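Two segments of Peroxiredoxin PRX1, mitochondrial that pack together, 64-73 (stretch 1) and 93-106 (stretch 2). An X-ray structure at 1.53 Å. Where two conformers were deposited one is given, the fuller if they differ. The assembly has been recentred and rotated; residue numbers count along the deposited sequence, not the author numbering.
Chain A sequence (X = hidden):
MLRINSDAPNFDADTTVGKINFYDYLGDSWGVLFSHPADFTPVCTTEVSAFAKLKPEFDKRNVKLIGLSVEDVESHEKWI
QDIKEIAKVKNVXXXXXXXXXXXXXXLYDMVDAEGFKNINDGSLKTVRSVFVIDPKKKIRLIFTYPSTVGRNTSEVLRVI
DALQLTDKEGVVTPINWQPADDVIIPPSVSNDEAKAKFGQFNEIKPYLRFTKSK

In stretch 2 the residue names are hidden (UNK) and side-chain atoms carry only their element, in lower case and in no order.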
# COMPACT_ATOMS: atom_id res chain seq x y z
N LYS A 64 5.07 4.20 5.67
CA LYS A 64 5.07 5.47 5.02
C LYS A 64 4.14 5.39 3.80
O LYS A 64 4.18 4.46 3.06
CB LYS A 64 6.44 5.82 4.52
CG LYS A 64 7.39 6.16 5.63
CD LYS A 64 8.69 6.77 5.18
CE LYS A 64 9.54 6.97 6.40
NZ LYS A 64 10.91 6.48 6.29
N LEU A 65 3.31 6.41 3.66
CA LEU A 65 2.38 6.54 2.58
C LEU A 65 2.98 7.38 1.48
O LEU A 65 3.79 8.21 1.69
CB LEU A 65 1.07 7.17 3.07
CG LEU A 65 0.32 6.45 4.16
CD1 LEU A 65 -0.71 7.32 4.82
CD2 LEU A 65 -0.39 5.28 3.56
N ILE A 66 2.57 7.07 0.27
CA ILE A 66 2.95 7.84 -0.90
C ILE A 66 1.91 7.66 -2.01
O ILE A 66 1.56 6.61 -2.35
CB ILE A 66 4.38 7.55 -1.37
CG1 ILE A 66 4.75 8.49 -2.47
CG2 ILE A 66 4.54 6.11 -1.77
CD1 ILE A 66 6.25 8.66 -2.60
N GLY A 67 1.47 8.78 -2.50
CA GLY A 67 0.48 8.79 -3.48
C GLY A 67 1.01 9.03 -4.94
O GLY A 67 2.06 9.58 -5.06
N LEU A 68 0.45 8.53 -6.07
CA LEU A 68 0.88 8.81 -7.37
C LEU A 68 -0.39 9.20 -8.06
O LEU A 68 -1.37 8.61 -7.99
CB LEU A 68 1.47 7.54 -8.00
CG LEU A 68 1.90 7.60 -9.45
CD1 LEU A 68 2.79 6.43 -9.76
CD2 LEU A 68 0.69 7.50 -10.36
N SER A 69 -0.25 10.25 -8.86
CA SER A 69 -1.31 10.76 -9.70
C SER A 69 -0.68 11.32 -10.99
O SER A 69 0.33 11.94 -10.90
CB SER A 69 -2.15 11.80 -9.02
OG SER A 69 -3.15 12.19 -9.87
N VAL A 70 -1.31 11.11 -12.15
CA VAL A 70 -0.79 11.59 -13.37
C VAL A 70 -1.05 13.00 -13.75
O VAL A 70 -1.74 13.27 -14.64
CB VAL A 70 -1.22 10.63 -14.49
CG1 VAL A 70 -0.54 10.95 -15.80
CG2 VAL A 70 -0.97 9.21 -14.08
N GLU A 71 -0.42 13.87 -13.00
CA GLU A 71 -0.44 15.30 -13.19
C GLU A 71 0.85 15.88 -12.60
O GLU A 71 1.57 15.21 -12.00
CB GLU A 71 -1.66 15.99 -12.53
CG GLU A 71 -2.97 15.36 -12.83
CD GLU A 71 -4.12 16.33 -13.02
OE1 GLU A 71 -5.26 15.94 -13.09
OE2 GLU A 71 -3.86 17.53 -13.05
N ASP A 72 1.09 17.14 -12.86
CA ASP A 72 2.27 17.81 -12.34
C ASP A 72 2.16 18.17 -10.86
O ASP A 72 1.13 18.13 -10.31
CB ASP A 72 2.71 18.98 -13.23
CG ASP A 72 1.71 20.11 -13.29
OD1 ASP A 72 0.97 20.37 -12.39
OD2 ASP A 72 1.70 20.75 -14.32
N VAL A 73 3.27 18.49 -10.23
CA VAL A 73 3.31 18.83 -8.84
C VAL A 73 2.48 20.06 -8.54
O VAL A 73 1.84 20.13 -7.56
CB VAL A 73 4.74 19.00 -8.37
CG1 VAL A 73 4.78 19.50 -6.96
CG2 VAL A 73 5.45 17.65 -8.38
N UNK A 93 0.63 14.76 5.28
CA UNK A 93 1.97 14.40 5.63
C UNK A 93 2.80 13.46 4.78
O UNK A 93 3.80 12.98 5.21
N UNK A 94 2.33 13.19 3.60
CA UNK A 94 3.01 12.32 2.69
C UNK A 94 3.00 12.99 1.33
O UNK A 94 2.27 13.82 1.05
c UNK A 94 2.34 10.94 2.64
c UNK A 94 -1.87 11.04 2.07
c UNK A 94 0.86 10.98 2.46
c UNK A 94 0.33 11.20 1.22
c UNK A 94 -0.01 10.76 3.49
c UNK A 94 -1.02 11.25 1.03
c UNK A 94 -1.36 10.76 3.29
N UNK A 95 3.94 12.52 0.52
CA UNK A 95 4.05 13.06 -0.81
C UNK A 95 3.05 12.49 -1.81
O UNK A 95 2.58 11.44 -1.63
c UNK A 95 6.02 11.80 -0.21
c UNK A 95 4.96 11.49 0.76
c UNK A 95 5.42 12.58 -1.29
N UNK A 96 2.82 13.28 -2.83
CA UNK A 96 2.08 12.85 -3.97
C UNK A 96 3.05 13.08 -5.15
O UNK A 96 3.52 14.13 -5.32
c UNK A 96 -0.09 13.59 -2.96
c UNK A 96 -1.46 14.15 -3.14
c UNK A 96 0.76 13.60 -4.23
c UNK A 96 0.00 12.92 -5.35
N UNK A 97 3.32 12.01 -5.90
CA UNK A 97 4.22 12.06 -7.01
C UNK A 97 3.61 12.72 -8.25
O UNK A 97 2.57 12.38 -8.65
c UNK A 97 5.40 9.93 -6.23
c UNK A 97 5.32 8.41 -6.28
c UNK A 97 4.66 10.62 -7.39
c UNK A 97 5.43 10.60 -8.70
N UNK A 98 4.33 13.67 -8.82
CA UNK A 98 3.87 14.31 -10.03
C UNK A 98 4.34 13.53 -11.24
O UNK A 98 5.38 13.73 -11.74
N UNK A 99 3.54 12.61 -11.68
CA UNK A 99 3.85 11.75 -12.79
C UNK A 99 3.19 12.24 -14.07
O UNK A 99 2.41 11.61 -14.67
o UNK A 99 5.11 9.47 -13.69
c UNK A 99 4.03 9.26 -13.28
c UNK A 99 3.38 10.34 -12.44
o UNK A 99 3.42 8.24 -13.46
N UNK A 100 3.61 13.42 -14.46
CA UNK A 100 3.02 14.16 -15.51
C UNK A 100 2.93 13.39 -16.83
O UNK A 100 2.00 13.51 -17.52
c UNK A 100 3.30 16.27 -16.76
c UNK A 100 3.91 15.39 -15.77
o UNK A 100 4.20 16.06 -14.54
N UNK A 101 3.96 12.60 -17.13
CA UNK A 101 4.06 11.84 -18.38
C UNK A 101 3.90 10.31 -18.25
O UNK A 101 4.26 9.60 -19.10
c UNK A 101 4.93 15.62 -20.78
c UNK A 101 6.24 14.51 -18.70
c UNK A 101 6.35 15.86 -18.96
c UNK A 101 4.83 14.27 -20.48
c UNK A 101 5.48 13.71 -19.46
c UNK A 101 5.35 12.22 -19.17
c UNK A 101 5.68 16.39 -19.99
N UNK A 102 3.37 9.90 -17.12
CA UNK A 102 3.07 8.52 -16.82
C UNK A 102 4.30 7.64 -16.71
O UNK A 102 4.17 6.47 -16.78
n UNK A 102 -1.92 7.33 -21.00
n UNK A 102 -0.43 8.90 -20.26
n UNK A 102 -2.33 9.54 -21.19
c UNK A 102 0.96 8.59 -18.34
c UNK A 102 -1.57 8.57 -20.81
c UNK A 102 2.14 7.87 -17.87
c UNK A 102 0.56 8.04 -19.71
N UNK A 103 5.45 8.23 -16.54
CA UNK A 103 6.65 7.44 -16.48
C UNK A 103 6.70 6.44 -15.30
O UNK A 103 7.11 5.34 -15.45
c UNK A 103 7.92 8.36 -16.47
o UNK A 103 7.80 8.98 -18.71
c UNK A 103 7.96 9.33 -17.63
n UNK A 103 8.17 10.54 -17.35
N UNK A 104 6.31 6.91 -14.12
CA UNK A 104 6.30 6.05 -12.94
C UNK A 104 5.17 5.00 -13.01
O UNK A 104 5.34 3.91 -12.65
c UNK A 104 6.24 5.93 -10.37
c UNK A 104 6.26 6.84 -11.60
c UNK A 104 7.40 7.83 -11.54
N UNK A 105 4.04 5.42 -13.54
CA UNK A 105 2.93 4.50 -13.72
C UNK A 105 3.32 3.36 -14.64
O UNK A 105 2.96 2.28 -14.45
c UNK A 105 1.74 5.25 -14.30
N UNK A 106 4.05 3.72 -15.69
CA UNK A 106 4.55 2.78 -16.67
C UNK A 106 5.54 1.81 -16.02
O UNK A 106 5.46 0.65 -16.22
c UNK A 106 6.95 1.18 -20.88
c UNK A 106 5.79 2.69 -18.93
c UNK A 106 7.14 2.71 -19.12
c UNK A 106 5.62 1.15 -20.71
c UNK A 106 5.03 1.91 -19.75
c UNK A 106 5.19 3.56 -17.84
c UNK A 106 7.71 1.96 -20.10
O HOH W 1 -0.53 14.72 -17.08

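Position 93 has no side-chain atoms and does not touch stretch 1. It is G93.

Position 94 has one carbon, then a ring of six carbons. Its CB lies 3.2 Å from L65 O, and a ring carbon approaches L65 CD1. This is F94. The ring pair is L65 CD1 to F94 CD2, 3.8 Å.

Position 95 has three carbons that close a ring onto the backbone N, so it is P95. P95 CG is 4.0 Å from I66 CD1. Its carbonyl accepts a hydrogen bond from the backbone, G67 N to P95 O, 3.0 Å and nearly straight.

Position 96 has four carbons, forked at the first, with one arm two carbons long. One of them comes within 4.4 Å of S69 CB. It is I96. It pairs with G67 in a parallel bridge, with G67 CA and I96 CA 4.4 Å apart.

Position 97 has the same forked four-carbon pattern, but its side chain lies on the sheet face of L68. It is I97. I97 CD1 is 3.8 Å from I66 CD1 and 4.3 Å from L68 CB. I97 N donates to G67 O at 2.9 Å.

Position 98 has no side-chain atoms, so it is G98. G98 CA lies 3.2 Å from E71 O and 4.0 Å from V73 CG2. A CB here would clash with V73 CG2.

Position 99 has two carbons, the second carrying two oxygens. It is D99. OD1 of D99 accepts from the backbone N of position 104, and OD2 from that of position 105, both at 2.9 Å. D99 N makes a weak hydrogen bond to S69 O, 3.4 Å.

Position 100 has one carbon carrying an oxygen and a carbon. The oxygen is 3.4 Å from D72 CA. It is T100. Water 1 donates to V70 O and to T100 O.

Position 101 has one carbon and a six-carbon ring, with no contact to stretch 1. It is F101.

Position 102 has three carbons, a nitrogen, then a carbon carrying two more nitrogens. It is R102. R102 CG is 3.8 Å from V70 CG1.

Position 103 has two carbons, the second carrying one oxygen and one nitrogen. It is N103, out of reach.

Position 104 has one carbon carrying two. It is V104, with CG1 3.5 Å from L68 CD1.

Position 105 has one carbon: A105. Position 106 has a carbon and a six-carbon ring: F106, out of reach.

Backbone hydrogen bonds join the parallel strands, and apolar side chains pack beside them.

Stretch 2 93-106: GFPIIGDTFRNVAF
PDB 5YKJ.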